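Local coordinates for putative sugar ABC transport system, substrate-binding protein (Bordetella parapertussis, PDB 5IX8), which probably binds a sugar as the extracytoplasmic solute-binding component of an ABC transport system, at residues A[14-19]-A[264-269]; A[10-15]-A[44-49]; A[230-235]-A[250-255]. One frame throughout, in Å; residues are numbered along the deposited sequence.

Contact 1. Residues A[14-19]-A[264-269]; sequences QPLKLG and YAIREH
Residues 14-19 run from an extended loop into strand 17-22, and helix 254-270 passes beside them with its last full turns, the backbones coming nearest at Leu16 and Ile266, whose CA atoms are 7.5 Å apart. The contact packs the C-terminal end of this helix against the start of a strand in the parallel sheet of a Rossmann-like lobe of the periplasmic binding protein fold. Leu16 carries the apolar part. With CG anti to the backbone N (chi1 -161°) and an extended second torsion, its CD1 tip settles on the helix backbone, 3.7 Å from Ile266 CA. The same methyl touches Ile266 CG1 and His269 CB, and Ala265 O, a helix carbonyl, lies 3.8 Å from Leu16 CD1. Farther back, Leu16 CG makes an off-centre CH-pi contact, 4.3 Å from the centroid of the His269 ring, as the two side chains run antiparallel alongside one another. His269 CG, anti to its backbone N, carries the ring from the helix toward residues 14-16. Gln14 crosses this ring obliquely, its amide plane turned 60° from the imidazole; Gln14 OE1 lies 3.6 Å above the plane of the His269 ring, displaced toward its rim. Pro15 O comes within 3.0 Å of His269 CE1. A water in the ring plane stands 2.8 Å from His269 ND1 and donates a hydrogen bond to Gln14 O at 2.7 Å. Strand entrance and helix are thus joined by leucine packing and one bridging water, while Pro15 O close to CE1 and Gln14 OE1 over the face may polarise the imidazole.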
loop_
_atom_site.group_PDB
_atom_site.type_symbol
_atom_site.label_atom_id
_atom_site.label_comp_id
_atom_site.label_asym_id
_atom_site.label_seq_id
_atom_site.Cartn_x
_atom_site.Cartn_y
_atom_site.Cartn_z
ATOM N N GLN A 14 5.808 12.546 -27.023
ATOM C CA GLN A 14 4.739 13.538 -26.869
ATOM C C GLN A 14 4.792 14.136 -25.460
ATOM O O GLN A 14 5.028 13.406 -24.491
ATOM C CB GLN A 14 3.354 12.894 -27.096
ATOM C CG GLN A 14 3.134 12.197 -28.453
ATOM C CD GLN A 14 1.789 11.445 -28.562
ATOM O OE1 GLN A 14 0.861 11.658 -27.771
ATOM N NE2 GLN A 14 1.692 10.551 -29.552
ATOM N N PRO A 15 4.586 15.444 -25.303
ATOM C CA PRO A 15 4.582 16.019 -23.945
ATOM C C PRO A 15 3.575 15.302 -23.061
ATOM O O PRO A 15 2.442 15.025 -23.470
ATOM C CB PRO A 15 4.187 17.482 -24.165
ATOM C CG PRO A 15 4.612 17.769 -25.591
ATOM C CD PRO A 15 4.494 16.466 -26.359
ATOM N N LEU A 16 4.001 14.984 -21.846
ATOM C CA LEU A 16 3.188 14.199 -20.931
ATOM C C LEU A 16 3.354 14.769 -19.532
ATOM O O LEU A 16 4.458 14.743 -18.977
ATOM C CB LEU A 16 3.593 12.723 -20.984
ATOM C CG LEU A 16 2.576 11.698 -20.440
ATOM C CD1 LEU A 16 3.013 10.294 -20.805
ATOM C CD2 LEU A 16 2.314 11.825 -18.895
ATOM N N LYS A 17 2.269 15.283 -18.968
ATOM C CA LYS A 17 2.277 15.892 -17.637
ATOM C C LYS A 17 1.422 15.081 -16.678
ATOM O O LYS A 17 0.291 14.695 -17.012
ATOM C CB LYS A 17 1.744 17.339 -17.687
ATOM C CG LYS A 17 2.588 18.271 -18.549
ATOM C CD LYS A 17 1.801 19.565 -18.927
ATOM C CE LYS A 17 1.544 20.466 -17.767
ATOM N NZ LYS A 17 1.478 21.939 -18.146
ATOM N N LEU A 18 1.958 14.824 -15.494
ATOM C CA LEU A 18 1.240 14.112 -14.443
ATOM C C LEU A 18 0.969 15.030 -13.261
ATOM O O LEU A 18 1.839 15.817 -12.865
ATOM C CB LEU A 18 2.042 12.906 -13.917
ATOM C CG LEU A 18 2.509 11.856 -14.919
ATOM C CD1 LEU A 18 3.476 10.841 -14.243
ATOM C CD2 LEU A 18 1.322 11.158 -15.451
ATOM N N GLY A 19 -0.199 14.878 -12.653
ATOM C CA GLY A 19 -0.448 15.397 -11.307
ATOM C C GLY A 19 -0.706 14.207 -10.407
ATOM O O GLY A 19 -1.419 13.291 -10.797
ATOM N N TYR A 264 3.715 2.837 -17.902
ATOM C CA TYR A 264 2.398 2.516 -18.444
ATOM C C TYR A 264 1.743 3.753 -19.044
ATOM O O TYR A 264 1.105 3.672 -20.115
ATOM C CB TYR A 264 1.483 1.928 -17.348
ATOM C CG TYR A 264 1.652 0.446 -17.045
ATOM C CD1 TYR A 264 2.898 -0.087 -16.670
ATOM C CD2 TYR A 264 0.555 -0.418 -17.130
ATOM C CE1 TYR A 264 3.040 -1.434 -16.413
ATOM C CE2 TYR A 264 0.675 -1.786 -16.862
ATOM C CZ TYR A 264 1.913 -2.286 -16.510
ATOM O OH TYR A 264 2.037 -3.632 -16.243
ATOM N N ALA A 265 1.874 4.902 -18.355
ATOM C CA ALA A 265 1.251 6.136 -18.851
ATOM C C ALA A 265 1.819 6.543 -20.214
ATOM O O ALA A 265 1.063 6.999 -21.093
ATOM C CB ALA A 265 1.424 7.279 -17.841
ATOM N N ILE A 266 3.142 6.409 -20.411
ATOM C CA ILE A 266 3.714 6.796 -21.708
ATOM C C ILE A 266 3.106 5.959 -22.813
ATOM O O ILE A 266 2.746 6.473 -23.889
ATOM C CB ILE A 266 5.244 6.644 -21.710
ATOM C CG1 ILE A 266 5.898 7.619 -20.736
ATOM C CG2 ILE A 266 5.807 6.883 -23.112
ATOM C CD1 ILE A 266 7.357 7.268 -20.419
ATOM N N ARG A 267 2.981 4.655 -22.565
ATOM C CA ARG A 267 2.414 3.760 -23.564
ATOM C C ARG A 267 0.964 4.098 -23.832
ATOM O O ARG A 267 0.535 4.156 -24.992
ATOM C CB ARG A 267 2.584 2.312 -23.094
ATOM C CG ARG A 267 4.052 1.895 -23.231
ATOM C CD ARG A 267 4.281 0.596 -22.486
ATOM N NE ARG A 267 5.595 0.053 -22.832
ATOM C CZ ARG A 267 6.725 0.419 -22.249
ATOM N NH1 ARG A 267 6.726 1.295 -21.230
ATOM N NH2 ARG A 267 7.840 -0.129 -22.674
ATOM N N GLU A 268 0.178 4.307 -22.773
ATOM C CA GLU A 268 -1.234 4.653 -22.974
ATOM C C GLU A 268 -1.352 5.932 -23.790
ATOM O O GLU A 268 -2.119 6.005 -24.759
ATOM C CB GLU A 268 -1.924 4.813 -21.622
ATOM C CG GLU A 268 -3.422 4.474 -21.622
ATOM C CD GLU A 268 -4.308 5.595 -22.149
ATOM O OE1 GLU A 268 -3.901 6.783 -22.100
ATOM O OE2 GLU A 268 -5.440 5.280 -22.608
ATOM N N HIS A 269 -0.527 6.919 -23.456
ATOM C CA HIS A 269 -0.597 8.233 -24.082
ATOM C C HIS A 269 -0.250 8.179 -25.560
ATOM O O HIS A 269 -0.847 8.909 -26.370
ATOM C CB HIS A 269 0.349 9.175 -23.348
ATOM C CG HIS A 269 0.123 10.618 -23.649
ATOM N ND1 HIS A 269 1.143 11.463 -24.014
ATOM C CD2 HIS A 269 -1.003 11.376 -23.610
ATOM C CE1 HIS A 269 0.663 12.687 -24.181
ATOM N NE2 HIS A 269 -0.641 12.656 -23.971
HETATM O O HOH W 1 3.884 10.947 -24.221
#

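Contact 2. Residues A[10-15]-A[44-49]; sequences IVARQP and SNVEVV
Asn45 has CG anti to its backbone N (chi1 -169°), and a chi2 of 39° turns the amide so that ND2 faces the loop 10-15; its backbone lies in the left-handed region, where the chain turns out of helix 28-43 toward strand 47-53. Asn45 ND2 donates to Ala12 O at 2.9 Å in a nearly straight bond (172°), with the acceptor in the plane of the amide but ND2 itself above the plane of the Ala12 carbonyl. One residue earlier, Ser44 O accepts from Ala12 N at 2.9 Å. Ala12 is therefore gripped through both its N-H and its carbonyl, and its methyl points toward residues 44-46, touching Ser44 O and Asn45 O and meeting Val46, with 4.1 Å from Ala12 CB to Val46 CG2. Val11 CG1, anti to its own backbone N, crosses Asn45 at about a right angle and rests 3.7 Å from Asn45 CB. At the upstream end a water donates both to Ile10 O and to Ser44 OG, while the serine hydroxyl also bonds to Glu40 O in the preceding helix. Glu270 OE2, at the end of helix 254-270, accepts from the backbone N-H groups of both Arg13 and Gln14. The N-terminal segment is in this way laid across the helix-to-strand turn of the first beta-alpha-beta unit, at the outer edge of the parallel sheet of a Rossmann-like lobe of the periplasmic binding protein fold.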
loop_
_atom_site.group_PDB
_atom_site.type_symbol
_atom_site.label_atom_id
_atom_site.label_comp_id
_atom_site.label_asym_id
_atom_site.label_seq_id
_atom_site.Cartn_x
_atom_site.Cartn_y
_atom_site.Cartn_z
ATOM N N ILE A 10 10.943 3.095 -21.694
ATOM C CA ILE A 10 11.019 3.946 -22.863
ATOM C C ILE A 10 10.876 5.400 -22.432
ATOM O O ILE A 10 10.724 5.719 -21.248
ATOM C CB ILE A 10 9.979 3.579 -23.934
ATOM C CG1 ILE A 10 8.562 3.707 -23.381
ATOM C CG2 ILE A 10 10.290 2.166 -24.560
ATOM C CD1 ILE A 10 7.525 3.620 -24.508
ATOM N N VAL A 11 10.936 6.288 -23.420
ATOM C CA VAL A 11 10.951 7.728 -23.201
ATOM C C VAL A 11 9.800 8.360 -23.960
ATOM O O VAL A 11 9.562 8.014 -25.122
ATOM C CB VAL A 11 12.287 8.308 -23.678
ATOM C CG1 VAL A 11 12.304 9.809 -23.478
ATOM C CG2 VAL A 11 13.426 7.610 -22.950
ATOM N N ALA A 12 9.095 9.283 -23.307
ATOM C CA ALA A 12 7.985 9.981 -23.948
ATOM C C ALA A 12 8.527 10.859 -25.059
ATOM O O ALA A 12 9.562 11.525 -24.898
ATOM C CB ALA A 12 7.218 10.843 -22.938
ATOM N N ARG A 13 7.858 10.816 -26.206
ATOM C CA ARG A 13 8.102 11.759 -27.274
ATOM C C ARG A 13 7.058 12.865 -27.291
ATOM O O ARG A 13 7.395 14.019 -27.530
ATOM C CB ARG A 13 8.170 11.019 -28.625
ATOM C CG ARG A 13 9.351 10.020 -28.738
ATOM C CD ARG A 13 10.699 10.691 -28.385
ATOM N NE ARG A 13 11.854 9.894 -28.815
ATOM C CZ ARG A 13 12.258 8.773 -28.207
ATOM N NH1 ARG A 13 11.570 8.295 -27.166
ATOM N NH2 ARG A 13 13.332 8.117 -28.640
ATOM N N GLN A 14 5.808 12.546 -27.023
ATOM C CA GLN A 14 4.739 13.538 -26.869
ATOM C C GLN A 14 4.792 14.136 -25.460
ATOM O O GLN A 14 5.028 13.406 -24.491
ATOM C CB GLN A 14 3.354 12.894 -27.096
ATOM C CG GLN A 14 3.134 12.197 -28.453
ATOM C CD GLN A 14 1.789 11.445 -28.562
ATOM O OE1 GLN A 14 0.861 11.658 -27.771
ATOM N NE2 GLN A 14 1.692 10.551 -29.552
ATOM N N PRO A 15 4.586 15.444 -25.303
ATOM C CA PRO A 15 4.582 16.019 -23.945
ATOM C C PRO A 15 3.575 15.302 -23.061
ATOM O O PRO A 15 2.442 15.025 -23.470
ATOM C CB PRO A 15 4.187 17.482 -24.165
ATOM C CG PRO A 15 4.612 17.769 -25.591
ATOM C CD PRO A 15 4.494 16.466 -26.359
ATOM N N SER A 44 12.569 9.710 -18.308
ATOM C CA SER A 44 11.645 9.320 -19.361
ATOM C C SER A 44 10.979 10.494 -20.066
ATOM O O SER A 44 9.998 10.278 -20.787
ATOM C CB SER A 44 10.547 8.404 -18.787
ATOM O OG SER A 44 11.109 7.289 -18.091
ATOM N N ASN A 45 11.451 11.727 -19.852
ATOM C CA ASN A 45 10.872 12.927 -20.479
ATOM C C ASN A 45 9.398 13.125 -20.108
ATOM O O ASN A 45 8.561 13.474 -20.952
ATOM C CB ASN A 45 11.043 12.903 -21.996
ATOM C CG ASN A 45 10.681 14.245 -22.620
ATOM O OD1 ASN A 45 11.000 15.306 -22.053
ATOM N ND2 ASN A 45 10.020 14.212 -23.780
ATOM N N VAL A 46 9.072 12.906 -18.841
ATOM C CA VAL A 46 7.723 13.104 -18.321
ATOM C C VAL A 46 7.803 14.192 -17.273
ATOM O O VAL A 46 8.767 14.243 -16.493
ATOM C CB VAL A 46 7.140 11.802 -17.728
ATOM C CG1 VAL A 46 5.857 12.086 -16.947
ATOM C CG2 VAL A 46 6.869 10.808 -18.887
ATOM N N GLU A 47 6.803 15.077 -17.254
ATOM C CA GLU A 47 6.775 16.180 -16.299
ATOM C C GLU A 47 5.797 15.862 -15.176
ATOM O O GLU A 47 4.629 15.544 -15.435
ATOM C CB GLU A 47 6.357 17.473 -16.991
ATOM C CG GLU A 47 6.350 18.666 -16.089
ATOM C CD GLU A 47 5.871 19.917 -16.798
ATOM O OE1 GLU A 47 5.732 19.884 -18.036
ATOM O OE2 GLU A 47 5.628 20.934 -16.118
ATOM N N VAL A 48 6.269 15.937 -13.937
ATOM C CA VAL A 48 5.408 15.828 -12.768
ATOM C C VAL A 48 5.129 17.248 -12.311
ATOM O O VAL A 48 6.022 17.945 -11.814
ATOM C CB VAL A 48 6.060 14.998 -11.661
ATOM C CG1 VAL A 48 5.121 14.888 -10.421
ATOM C CG2 VAL A 48 6.471 13.627 -12.236
ATOM N N VAL A 49 3.895 17.696 -12.518
ATOM C CA VAL A 49 3.584 19.098 -12.252
ATOM C C VAL A 49 3.399 19.355 -10.764
ATOM O O VAL A 49 3.759 20.427 -10.250
ATOM C CB VAL A 49 2.330 19.498 -13.037
ATOM C CG1 VAL A 49 1.904 20.911 -12.681
ATOM C CG2 VAL A 49 2.611 19.348 -14.500
HETATM O O HOH W 2 12.659 5.300 -19.229
#

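Contact 3. Residues A[230-235]-A[250-255]; sequences TSAMVK and ASEPGV
Ala250 ends strand 246-250 and pairs in parallel with Ser231 at the end of strand 227-231, within the sheet of one lobe of the two-lobed periplasmic binding protein fold. Ala250 N donates to Thr230 O at 3.0 Å, on a lone pair in the carbonyl plane, and Ala250 O accepts from Ala232 N at 2.7 Å, nearly along the C=O axis; the two bonds straddle Ser231 as parallel pairing requires. Ala250 CB lies on the same sheet face as the Ser231 side chain, 3.5 Å from Ser231 OG. Ser251 turns away from the neighbouring strand, its hydroxyl bonded to Asp310. At Glu252 the chain has left the sheet, and a water accepts from both Glu252 N and Met233 N, bridging the diverging backbones. The Glu252 side chain folds back along the strand ends, with CG anti to the carbonyl carbon (chi1 -68°) and an extended chain beyond, so that CB and CG pass over the Ala232 methyl. Ser231 OG, anti to its backbone N, donates to Glu252 OE2 over a short 2.5 Å, approaching from above the carboxylate plane. The other oxygen, OE1, forms a salt bridge with Arg158, which would help to keep this buried carboxylate ionised. Pro253 is the centre of an inverse gamma turn and stands at the N-cap position of helix 254-270. Around it, Gly254 N reaches back to Glu252 O in a weak hydrogen bond of 2.9 Å.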
loop_
_atom_site.group_PDB
_atom_site.type_symbol
_atom_site.label_atom_id
_atom_site.label_comp_id
_atom_site.label_asym_id
_atom_site.label_seq_id
_atom_site.Cartn_x
_atom_site.Cartn_y
_atom_site.Cartn_z
ATOM N N THR A 230 3.003 -7.596 10.030
ATOM C CA THR A 230 2.629 -6.301 9.505
ATOM C C THR A 230 3.030 -6.232 8.037
ATOM O O THR A 230 3.404 -7.236 7.422
ATOM C CB THR A 230 3.278 -5.203 10.357
ATOM O OG1 THR A 230 2.696 -3.923 10.058
ATOM C CG2 THR A 230 4.768 -5.156 10.110
ATOM N N SER A 231 2.925 -5.031 7.463
ATOM C CA SER A 231 3.171 -4.858 6.049
ATOM C C SER A 231 3.849 -3.520 5.818
ATOM O O SER A 231 3.620 -2.566 6.559
ATOM C CB SER A 231 1.850 -4.963 5.275
ATOM O OG SER A 231 2.099 -4.950 3.880
ATOM N N ALA A 232 4.710 -3.489 4.802
ATOM C CA ALA A 232 5.416 -2.315 4.293
ATOM C C ALA A 232 6.629 -1.970 5.151
ATOM O O ALA A 232 6.494 -1.456 6.265
ATOM C CB ALA A 232 4.487 -1.105 4.169
HETATM N N MSE A 233 7.821 -2.245 4.626
HETATM C CA MSE A 233 9.038 -2.100 5.406
HETATM C C MSE A 233 9.427 -0.671 5.686
HETATM O O MSE A 233 9.290 0.193 4.826
HETATM C CB MSE A 233 10.212 -2.761 4.688
HETATM C CG MSE A 233 10.086 -4.306 4.654
HETATM SE SE MSE A 233 10.531 -5.118 6.367
HETATM C CE MSE A 233 12.427 -4.691 6.483
ATOM N N VAL A 234 9.971 -0.465 6.884
ATOM C CA VAL A 234 10.817 0.685 7.185
ATOM C C VAL A 234 12.113 0.136 7.768
ATOM O O VAL A 234 12.158 -0.986 8.275
ATOM C CB VAL A 234 10.144 1.672 8.167
ATOM C CG1 VAL A 234 8.896 2.298 7.543
ATOM C CG2 VAL A 234 9.773 0.949 9.425
ATOM N N LYS A 235 13.176 0.950 7.697
ATOM C CA LYS A 235 14.502 0.510 8.133
ATOM C C LYS A 235 14.473 -0.134 9.516
ATOM O O LYS A 235 15.109 -1.171 9.742
ATOM C CB LYS A 235 15.457 1.711 8.131
ATOM C CG LYS A 235 16.863 1.406 8.656
ATOM C CD LYS A 235 17.616 0.470 7.720
ATOM C CE LYS A 235 18.811 -0.210 8.429
ATOM N NZ LYS A 235 19.722 0.764 9.137
ATOM N N ALA A 250 5.108 -8.019 5.116
ATOM C CA ALA A 250 4.905 -8.085 3.675
ATOM C C ALA A 250 5.606 -6.896 3.011
ATOM O O ALA A 250 5.504 -5.766 3.490
ATOM C CB ALA A 250 3.412 -8.111 3.366
ATOM N N SER A 251 6.362 -7.155 1.938
ATOM C CA SER A 251 6.985 -6.065 1.177
ATOM C C SER A 251 5.914 -5.342 0.365
ATOM O O SER A 251 5.117 -5.985 -0.312
ATOM C CB SER A 251 8.077 -6.631 0.239
ATOM O OG SER A 251 8.528 -5.685 -0.739
ATOM N N GLU A 252 5.867 -4.012 0.444
ATOM C CA GLU A 252 5.013 -3.218 -0.438
ATOM C C GLU A 252 5.910 -2.319 -1.274
ATOM O O GLU A 252 6.393 -1.283 -0.781
ATOM C CB GLU A 252 4.004 -2.410 0.363
ATOM C CG GLU A 252 2.988 -3.342 1.029
ATOM C CD GLU A 252 1.824 -2.598 1.668
ATOM O OE1 GLU A 252 1.052 -1.930 0.939
ATOM O OE2 GLU A 252 1.684 -2.663 2.909
ATOM N N PRO A 253 6.216 -2.699 -2.486
ATOM C CA PRO A 253 7.256 -2.008 -3.271
ATOM C C PRO A 253 6.732 -0.754 -3.972
ATOM O O PRO A 253 6.499 -0.721 -5.170
ATOM C CB PRO A 253 7.687 -3.090 -4.265
ATOM C CG PRO A 253 6.470 -3.869 -4.479
ATOM C CD PRO A 253 5.771 -3.936 -3.142
ATOM N N GLY A 254 6.548 0.313 -3.185
ATOM C CA GLY A 254 5.966 1.535 -3.721
ATOM C C GLY A 254 6.806 2.118 -4.844
ATOM O O GLY A 254 6.271 2.703 -5.785
ATOM N N VAL A 255 8.137 2.018 -4.722
ATOM C CA VAL A 255 9.019 2.653 -5.694
ATOM C C VAL A 255 8.792 2.038 -7.061
ATOM O O VAL A 255 8.605 2.752 -8.044
ATOM C CB VAL A 255 10.493 2.531 -5.274
ATOM C CG1 VAL A 255 11.407 3.004 -6.405
ATOM C CG2 VAL A 255 10.766 3.340 -4.006
HETATM O O HOH W 3 7.999 -2.739 1.832
#

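Contact 2 opens first, at residue 10, and contact 1 opens at residue 14, before contact 2 closes at 44-49, so the two cross; Gln14 and Pro15 belong to both. Contact 2 closes a short loop holding strand 17-22 and helix 28-43; contact 1 closes a far longer one, returning only at helix 254-270. Contact 3 opens after contact 2 has closed and lies wholly within the span of contact 1. Contacts 1 and 2 have centres about 6 Å apart and meet where Leu18 pairs with Glu47 and Val49 in one parallel sheet. Contact 3, about 27 Å from contact 1 between centres, sits in the other sheet. Helix 254-270 connects them, starting within contact 3 and ending at contact 1.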